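Local structure of NADB-Rossmann Superfamily protein (Streptococcus agalactiae, 3LEC) at residues R24-G29 with F47-E52; E142-D147 with I158-H163. The protein probably acts as a tRNA (adenine(22)-N1)-methyltransferase, presumably dependent on S-adenosylmethionine, and binds a zinc ion. All coordinates share one frame; numbering follows the deposited sequence.

Contact 1 (R24-G29 with F47-E52); sequences RLLDVG and FAIAGE
Leu25 O is approached by two successive residues of segment 47-52: Ile49 N donates a hydrogen bond of 2.8 Å to it, and Ala48 CA adds a CA-H...O contact at 3.0 Å. The next rung runs the other way, almost straight, from Asp27 N to Ile49 O at 2.9 Å. Ile49 thus bonds through its N and its O to two different residues, Leu25 and Asp27, the mark of parallel strands, and the strand axes run 12° apart. On the face bearing Arg24, Leu26 and Ile49, the Arg24 chain bends at chi3 (57°), which brings the guanidinium to the Phe47 side chain, NH1 alongside CB. Arg24 NH2 reaches Phe47 CD2 at 3.3 Å with the two planes 11° apart, CD2 lying over one guanidinium face toward its rim; NH2 is also hydrogen-bonded to Asp89 O. Leu26 CD1 meets Ile49 CG2 at 3.8 Å and lies over the Gly51 backbone, 4.2 Å from Gly51 N. Helix 34-41 covers the opposite face through Leu25, Asp27 and Ala48, completing a beta-alpha-beta crossover. Together with the strand order 3-2-1-4-5-7-6, this fits the class I methyltransferase fold, in which Asp27-Val28-Gly29 would correspond to motif I. In relatives an acidic residue at the end of the second strand, where Glu52 stands, commonly contacts the cofactor ribose. The pairing frays here: Gly29 N reaches Gly51 O at 2.7 Å in a weak, bent bond as the first strand ends. Asp27 OD2 lies 6.5 Å from Glu52 OE2 and is hydrogen-bonded to Ser30 OG, while Asp27 OD1 pairs with Thr95 OG1.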
# COMPACT_ATOMS: atom_id res chain seq x y z
N ARG A 24 14.51 3.39 9.26
CA ARG A 24 14.37 4.83 9.20
C ARG A 24 13.37 5.00 8.07
O ARG A 24 13.64 4.65 6.94
CB ARG A 24 15.72 5.46 8.88
CG ARG A 24 16.77 5.15 9.92
CD ARG A 24 18.12 5.82 9.58
NE ARG A 24 18.01 7.28 9.44
CZ ARG A 24 18.06 8.17 10.44
NH1 ARG A 24 18.25 7.77 11.69
NH2 ARG A 24 17.93 9.46 10.17
N LEU A 25 12.19 5.49 8.43
CA LEU A 25 10.97 5.33 7.63
C LEU A 25 10.46 6.66 7.15
O LEU A 25 10.46 7.62 7.92
CB LEU A 25 9.89 4.70 8.51
CG LEU A 25 8.44 4.65 8.00
CD1 LEU A 25 8.30 3.62 6.92
CD2 LEU A 25 7.48 4.34 9.15
N LEU A 26 10.02 6.71 5.89
CA LEU A 26 9.13 7.78 5.42
C LEU A 26 7.72 7.23 5.18
O LEU A 26 7.53 6.28 4.41
CB LEU A 26 9.68 8.44 4.16
CG LEU A 26 8.71 9.30 3.32
CD1 LEU A 26 8.39 10.69 3.95
CD2 LEU A 26 9.20 9.46 1.90
N ASP A 27 6.74 7.87 5.83
CA ASP A 27 5.31 7.55 5.64
C ASP A 27 4.72 8.66 4.79
O ASP A 27 4.55 9.78 5.26
CB ASP A 27 4.59 7.50 6.99
CG ASP A 27 3.22 6.79 6.92
OD1 ASP A 27 2.93 6.14 5.90
OD2 ASP A 27 2.44 6.88 7.91
N VAL A 28 4.42 8.33 3.54
CA VAL A 28 3.96 9.33 2.57
C VAL A 28 2.46 9.53 2.72
O VAL A 28 1.69 8.58 2.58
CB VAL A 28 4.24 8.88 1.14
CG1 VAL A 28 3.85 10.00 0.17
CG2 VAL A 28 5.69 8.53 1.00
N GLY A 29 2.06 10.77 2.99
CA GLY A 29 0.66 11.11 3.25
C GLY A 29 0.18 10.40 4.49
O GLY A 29 -0.93 9.86 4.53
N PHE A 47 13.84 6.17 13.40
CA PHE A 47 13.54 7.53 12.92
C PHE A 47 12.43 7.44 11.89
O PHE A 47 12.32 6.45 11.15
CB PHE A 47 14.79 8.16 12.28
CG PHE A 47 14.55 9.49 11.60
CD1 PHE A 47 14.32 10.64 12.33
CD2 PHE A 47 14.60 9.58 10.21
CE1 PHE A 47 14.12 11.86 11.69
CE2 PHE A 47 14.39 10.78 9.57
CZ PHE A 47 14.15 11.93 10.31
N ALA A 48 11.59 8.47 11.84
CA ALA A 48 10.55 8.53 10.82
C ALA A 48 10.25 9.95 10.37
O ALA A 48 10.49 10.91 11.11
CB ALA A 48 9.26 7.82 11.28
N ILE A 49 9.75 10.07 9.14
CA ILE A 49 9.22 11.33 8.60
C ILE A 49 7.77 11.06 8.23
O ILE A 49 7.44 10.04 7.58
CB ILE A 49 10.00 11.80 7.35
CG1 ILE A 49 11.50 12.03 7.67
CG2 ILE A 49 9.37 13.08 6.74
CD1 ILE A 49 12.38 11.94 6.39
N ALA A 50 6.90 11.96 8.66
CA ALA A 50 5.50 11.93 8.25
C ALA A 50 5.36 12.98 7.17
O ALA A 50 5.47 14.17 7.46
CB ALA A 50 4.56 12.21 9.43
N GLY A 51 5.15 12.55 5.94
CA GLY A 51 5.11 13.45 4.79
C GLY A 51 3.67 13.83 4.49
O GLY A 51 2.82 12.96 4.35
N GLU A 52 3.39 15.12 4.44
CA GLU A 52 2.03 15.57 4.23
C GLU A 52 2.07 16.55 3.08
O GLU A 52 3.10 17.22 2.86
CB GLU A 52 1.43 16.24 5.49
CG GLU A 52 1.46 15.41 6.80
CD GLU A 52 0.68 14.08 6.73
OE1 GLU A 52 -0.14 13.88 5.82
OE2 GLU A 52 0.90 13.21 7.60

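Contact 2 (E142-D147 with I158-H163); sequences EIVAED and ILVVKH
Val160 is bonded to two consecutive residues of the opposite strand: Val144 N donates to Val160 O at 2.8 Å, and Val160 N donates to Ala145 O, also at 2.8 Å. Both facing one residue, Val144 and Ala145 form a classic beta bulge, matched by the register shift of one and by the psi of -13° at Val144. The side chains of Val144 and Val160 cross at about a right angle. With chi1 at -64°, Val144 CG2 sits between its own backbone N and carbonyl carbon and meets Val160 CG1 at 3.8 Å, while Ala145 CB touches Val160 CG2 at 4.0 Å. Regular antiparallel hydrogen-bonded pairs flank the bulge, Glu142 with Lys162 and Asp147 with Ile158. At the open end of this hairpin one water donates to Glu142 OE2 (2.6 Å) and to His163 O (2.8 Å).

Further out, Tyr18 packs on Ala145, Asp147 and Val160. On the other face Arg133 of helix 129-138 touches Ile143 and Leu159. Its salt bridge to Glu146, with the backbone N-H groups of Phe178 and Leu179 at Glu146 OE1, suggests an ionised carboxylate. Within the ladder, the bulge leaves Val160 as the one residue gripped by both Val144 and Ala145.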
# COMPACT_ATOMS: atom_id res chain seq x y z
N GLU A 142 10.26 -5.88 -6.77
CA GLU A 142 9.80 -7.24 -6.54
C GLU A 142 8.94 -7.30 -5.27
O GLU A 142 9.31 -6.79 -4.22
CB GLU A 142 10.99 -8.21 -6.46
CG GLU A 142 10.61 -9.63 -6.08
CD GLU A 142 11.77 -10.61 -6.18
OE1 GLU A 142 11.58 -11.67 -6.82
OE2 GLU A 142 12.86 -10.34 -5.63
N ILE A 143 7.77 -7.92 -5.40
CA ILE A 143 6.92 -8.19 -4.25
C ILE A 143 7.48 -9.41 -3.53
O ILE A 143 7.70 -10.45 -4.17
CB ILE A 143 5.47 -8.48 -4.71
CG1 ILE A 143 4.89 -7.26 -5.42
CG2 ILE A 143 4.62 -8.90 -3.50
CD1 ILE A 143 3.68 -7.58 -6.29
N VAL A 144 7.73 -9.28 -2.23
CA VAL A 144 8.30 -10.39 -1.43
C VAL A 144 7.37 -10.95 -0.37
O VAL A 144 7.64 -12.01 0.19
CB VAL A 144 9.64 -9.98 -0.75
CG1 VAL A 144 10.67 -9.70 -1.79
CG2 VAL A 144 9.44 -8.76 0.20
N ALA A 145 6.28 -10.23 -0.11
CA ALA A 145 5.17 -10.71 0.69
C ALA A 145 3.90 -9.90 0.38
O ALA A 145 3.98 -8.72 -0.04
CB ALA A 145 5.50 -10.63 2.20
N GLU A 146 2.75 -10.55 0.55
CA GLU A 146 1.44 -9.87 0.47
C GLU A 146 0.51 -10.32 1.59
O GLU A 146 0.60 -11.45 2.08
CB GLU A 146 0.76 -10.08 -0.88
CG GLU A 146 1.56 -9.65 -2.09
CD GLU A 146 0.85 -9.97 -3.39
OE1 GLU A 146 0.51 -11.16 -3.59
OE2 GLU A 146 0.67 -9.04 -4.21
N ASP A 147 -0.41 -9.44 2.00
CA ASP A 147 -1.42 -9.83 2.95
C ASP A 147 -2.75 -9.25 2.48
O ASP A 147 -2.77 -8.25 1.80
CB ASP A 147 -1.10 -9.28 4.34
CG ASP A 147 -2.03 -9.83 5.42
OD1 ASP A 147 -2.32 -11.05 5.41
OD2 ASP A 147 -2.45 -9.06 6.29
N ILE A 158 -2.11 -5.59 1.30
CA ILE A 158 -0.81 -4.98 1.59
C ILE A 158 0.26 -5.67 0.73
O ILE A 158 0.32 -6.90 0.71
CB ILE A 158 -0.45 -5.10 3.08
CG1 ILE A 158 -1.40 -4.24 3.94
CG2 ILE A 158 1.06 -4.79 3.36
CD1 ILE A 158 -1.38 -4.63 5.44
N LEU A 159 1.08 -4.88 0.04
CA LEU A 159 2.21 -5.39 -0.74
C LEU A 159 3.54 -4.99 -0.12
O LEU A 159 3.76 -3.82 0.14
CB LEU A 159 2.17 -4.83 -2.16
CG LEU A 159 0.96 -5.06 -3.07
CD1 LEU A 159 1.24 -4.55 -4.46
CD2 LEU A 159 0.59 -6.51 -3.09
N VAL A 160 4.43 -5.97 0.09
CA VAL A 160 5.77 -5.69 0.65
C VAL A 160 6.74 -5.84 -0.49
O VAL A 160 6.69 -6.84 -1.22
CB VAL A 160 6.13 -6.67 1.77
CG1 VAL A 160 7.49 -6.29 2.39
CG2 VAL A 160 5.05 -6.68 2.84
N VAL A 161 7.60 -4.83 -0.67
CA VAL A 161 8.35 -4.69 -1.91
C VAL A 161 9.82 -4.41 -1.60
O VAL A 161 10.15 -3.69 -0.66
CB VAL A 161 7.79 -3.50 -2.78
CG1 VAL A 161 8.62 -3.29 -4.02
CG2 VAL A 161 6.33 -3.74 -3.18
N LYS A 162 10.70 -5.01 -2.39
CA LYS A 162 12.11 -4.63 -2.35
C LYS A 162 12.60 -4.46 -3.80
O LYS A 162 11.90 -4.82 -4.74
CB LYS A 162 12.92 -5.72 -1.61
CG LYS A 162 12.58 -5.78 -0.08
CD LYS A 162 13.34 -6.86 0.72
CE LYS A 162 14.79 -6.46 1.04
NZ LYS A 162 14.90 -5.40 2.07
N HIS A 163 13.80 -3.92 -3.99
CA HIS A 163 14.37 -3.90 -5.34
C HIS A 163 14.52 -5.34 -5.79
O HIS A 163 14.83 -6.22 -4.97
CB HIS A 163 15.71 -3.16 -5.35
CG HIS A 163 15.59 -1.69 -5.10
ND1 HIS A 163 15.43 -0.77 -6.12
CD2 HIS A 163 15.61 -0.97 -3.96
CE1 HIS A 163 15.36 0.45 -5.61
NE2 HIS A 163 15.47 0.35 -4.30
O HOH W 1 13.49 -8.51 -3.96

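Both contacts belong to the same seven-stranded sheet, their centres 19 Å apart and their nearest atoms about 11 Å apart, so they do not touch. In contact 1 more of the residues are buried, nine of twelve against five, and an unbroken parallel ladder joins strands linked by a helical crossover; contact 2 pairs antiparallel strands of a hairpin at the sheet's edge, its ladder broken by a bulge. In contact 1, Asp27 and Glu52 lie near the C-terminal ends of parallel strands, where the cofactor binds in related methyltransferases and probably here. At contact 2, the zinc ligands Asp140 and His165 lie two residues beyond the hairpin's open end, one before 142-147 and one after 158-163.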